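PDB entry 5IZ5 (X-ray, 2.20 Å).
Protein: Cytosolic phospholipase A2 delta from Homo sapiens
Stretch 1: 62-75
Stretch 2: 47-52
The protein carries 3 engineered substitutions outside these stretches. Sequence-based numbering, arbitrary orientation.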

# COMPACT_ATOMS: atom_id res chain seq x y z
N LYS B 62 14.16 -16.88 19.68
CA LYS B 62 14.23 -16.17 20.95
C LYS B 62 15.27 -16.89 21.76
O LYS B 62 15.32 -18.11 21.74
CB LYS B 62 12.91 -16.29 21.72
CG LYS B 62 11.88 -15.23 21.41
CD LYS B 62 10.86 -15.12 22.52
CE LYS B 62 9.60 -14.38 22.10
NZ LYS B 62 8.72 -14.10 23.26
N PHE B 63 16.08 -16.13 22.49
CA PHE B 63 16.87 -16.69 23.57
C PHE B 63 16.34 -16.18 24.90
O PHE B 63 15.84 -15.05 25.00
CB PHE B 63 18.35 -16.33 23.42
CG PHE B 63 19.01 -17.00 22.24
CD1 PHE B 63 19.09 -18.38 22.17
CD2 PHE B 63 19.55 -16.24 21.21
CE1 PHE B 63 19.69 -19.00 21.08
CE2 PHE B 63 20.16 -16.85 20.13
CZ PHE B 63 20.23 -18.23 20.06
N LYS B 64 16.45 -17.02 25.92
CA LYS B 64 15.89 -16.74 27.24
C LYS B 64 16.90 -17.19 28.28
O LYS B 64 17.38 -18.32 28.23
CB LYS B 64 14.57 -17.50 27.40
CG LYS B 64 13.80 -17.23 28.68
CD LYS B 64 12.47 -17.98 28.70
CE LYS B 64 11.78 -17.87 30.05
NZ LYS B 64 10.32 -18.17 29.96
N THR B 65 17.25 -16.30 29.20
CA THR B 65 18.12 -16.67 30.32
C THR B 65 17.30 -17.49 31.30
O THR B 65 16.09 -17.62 31.16
CB THR B 65 18.68 -15.46 31.08
OG1 THR B 65 17.61 -14.72 31.69
CG2 THR B 65 19.49 -14.54 30.17
N LYS B 66 17.97 -18.03 32.31
CA LYS B 66 17.28 -18.63 33.44
C LYS B 66 16.54 -17.54 34.21
O LYS B 66 16.94 -16.38 34.19
CB LYS B 66 18.26 -19.35 34.36
CG LYS B 66 18.84 -20.61 33.75
CD LYS B 66 19.58 -21.43 34.79
CE LYS B 66 20.35 -22.58 34.15
NZ LYS B 66 21.60 -22.11 33.49
N THR B 67 15.44 -17.93 34.85
CA THR B 67 14.71 -17.02 35.72
C THR B 67 15.34 -17.07 37.09
O THR B 67 15.53 -18.14 37.66
CB THR B 67 13.22 -17.42 35.83
OG1 THR B 67 12.62 -17.37 34.53
CG2 THR B 67 12.48 -16.47 36.77
N LEU B 68 15.68 -15.90 37.63
CA LEU B 68 16.14 -15.81 39.01
C LEU B 68 14.97 -15.43 39.90
O LEU B 68 13.94 -14.94 39.42
CB LEU B 68 17.31 -14.84 39.14
CG LEU B 68 18.52 -15.18 38.25
CD1 LEU B 68 19.75 -14.41 38.71
CD2 LEU B 68 18.82 -16.67 38.22
N THR B 69 15.14 -15.67 41.20
CA THR B 69 14.05 -15.63 42.16
C THR B 69 14.30 -14.52 43.19
O THR B 69 15.34 -14.49 43.84
CB THR B 69 13.93 -16.98 42.90
OG1 THR B 69 15.24 -17.47 43.21
CG2 THR B 69 13.22 -18.01 42.03
N ASP B 70 13.35 -13.59 43.29
CA ASP B 70 13.31 -12.61 44.37
C ASP B 70 14.65 -11.90 44.56
O ASP B 70 15.21 -11.92 45.66
CB ASP B 70 12.89 -13.29 45.70
CG ASP B 70 12.51 -12.29 46.77
OD1 ASP B 70 13.17 -12.26 47.84
OD2 ASP B 70 11.54 -11.53 46.55
N THR B 71 15.16 -11.27 43.50
CA THR B 71 16.48 -10.61 43.59
C THR B 71 16.49 -9.08 43.40
O THR B 71 17.07 -8.39 44.23
CB THR B 71 17.57 -11.28 42.72
OG1 THR B 71 18.72 -10.43 42.68
CG2 THR B 71 17.09 -11.55 41.29
N SER B 72 15.91 -8.57 42.32
CA SER B 72 15.96 -7.13 42.01
C SER B 72 17.36 -6.68 41.52
O SER B 72 17.52 -5.60 40.93
CB SER B 72 15.47 -6.32 43.22
OG SER B 72 15.64 -4.94 43.03
N HIS B 73 18.36 -7.53 41.75
CA HIS B 73 19.71 -7.31 41.22
C HIS B 73 20.26 -8.63 40.65
O HIS B 73 21.23 -9.18 41.16
CB HIS B 73 20.63 -6.77 42.31
CG HIS B 73 22.08 -6.98 42.03
ND1 HIS B 73 22.68 -6.60 40.84
CD2 HIS B 73 23.06 -7.58 42.76
CE1 HIS B 73 23.96 -6.94 40.87
NE2 HIS B 73 24.21 -7.53 42.02
N PRO B 74 19.64 -9.14 39.58
CA PRO B 74 20.01 -10.47 39.09
C PRO B 74 21.38 -10.53 38.43
O PRO B 74 21.79 -9.58 37.77
CB PRO B 74 18.92 -10.77 38.07
CG PRO B 74 18.53 -9.42 37.55
CD PRO B 74 18.58 -8.53 38.76
N VAL B 75 22.07 -11.65 38.62
CA VAL B 75 23.33 -11.94 37.93
C VAL B 75 23.16 -13.27 37.20
O VAL B 75 23.15 -14.33 37.83
CB VAL B 75 24.51 -12.05 38.91
CG1 VAL B 75 25.81 -12.39 38.18
CG2 VAL B 75 24.67 -10.75 39.69
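Stretch 2, residues 47-52: ADPYVI

Stretch 2 runs extended beside stretch 1 in the opposite sense: strand 49-52 and strand 62-64 are near-antiparallel, their directions 154° apart and their axes 5.5 Å apart at closest approach. Lys-64 and Ile-52 form a non-hydrogen-bonded bridge pair, CA to CA 4.6 Å, with side chains on the same face. Beyond it stretch 1 leaves the strand but stays alongside, and the register skips Lys-66: Thr-67 CA lies 4.5 Å from Tyr-50 CA and Thr-69 CA 4.6 Å from Asp-48 CA.

Hydrogen bonds accompany this register, and side-chain oxygens accept two of them. Thr-65 N donates to Val-51 O (2.9 Å), but the return bond, from Val-51 N, goes to Thr-65 OG1 (2.8 Å): a p rotamer puts a hydroxyl in the acceptor's place. Leu-68 N donates to Pro-49 O at 3.0 Å; Pro-49 N has no hydrogen to give back, though it lies 3.3 Å from Leu-68 O. Farther along the loop, Asp-48 OD1 accepts from Asp-70 N (3.1 Å), and Thr-71 N makes a weak bond to Ala-47 O (3.4 Å).

In the packing, a long, extended lysine covers a flat ring, and a proline meets a proline. Lys-64 lies over one face of the Tyr-50 ring, CE 4.0 Å and NZ 4.4 Å from its centroid, combining CH-pi and cation-pi contact. Pro-49 CG packs 3.7 Å from Pro-74 CG, and Pro-49 CD lies 4.2 Å from Leu-68 CB.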

# COMPACT_ATOMS: atom_id res chain seq x y z
N ALA B 47 11.32 -8.91 42.06
CA ALA B 47 10.97 -9.54 40.80
C ALA B 47 11.60 -10.92 40.65
O ALA B 47 12.56 -11.26 41.35
CB ALA B 47 11.38 -8.66 39.62
N ASP B 48 11.04 -11.71 39.73
CA ASP B 48 11.61 -12.98 39.32
C ASP B 48 12.10 -12.83 37.88
O ASP B 48 11.43 -13.26 36.94
CB ASP B 48 10.55 -14.08 39.41
CG ASP B 48 10.01 -14.24 40.82
OD1 ASP B 48 10.81 -14.35 41.78
OD2 ASP B 48 8.77 -14.26 40.96
N PRO B 49 13.29 -12.21 37.69
CA PRO B 49 13.62 -11.72 36.36
C PRO B 49 14.35 -12.70 35.45
O PRO B 49 15.20 -13.47 35.91
CB PRO B 49 14.51 -10.52 36.66
CG PRO B 49 15.17 -10.85 37.97
CD PRO B 49 14.38 -11.94 38.64
N TYR B 50 13.99 -12.67 34.17
CA TYR B 50 14.74 -13.34 33.11
C TYR B 50 14.89 -12.38 31.93
O TYR B 50 14.07 -11.47 31.75
CB TYR B 50 14.05 -14.63 32.66
CG TYR B 50 12.64 -14.45 32.15
CD1 TYR B 50 12.39 -14.26 30.80
CD2 TYR B 50 11.55 -14.48 33.03
CE1 TYR B 50 11.10 -14.10 30.33
CE2 TYR B 50 10.25 -14.32 32.56
CZ TYR B 50 10.03 -14.14 31.21
OH TYR B 50 8.76 -13.98 30.74
N VAL B 51 15.92 -12.59 31.12
CA VAL B 51 16.16 -11.75 29.94
C VAL B 51 15.79 -12.50 28.66
O VAL B 51 16.12 -13.67 28.49
CB VAL B 51 17.63 -11.28 29.85
CG1 VAL B 51 17.81 -10.34 28.66
CG2 VAL B 51 18.04 -10.59 31.14
N ILE B 52 15.12 -11.79 27.77
CA ILE B 52 14.83 -12.30 26.44
C ILE B 52 15.72 -11.55 25.44
O ILE B 52 15.89 -10.34 25.56
CB ILE B 52 13.33 -12.12 26.11
CG1 ILE B 52 12.52 -13.10 26.99
CG2 ILE B 52 13.05 -12.35 24.63
CD1 ILE B 52 11.10 -13.39 26.56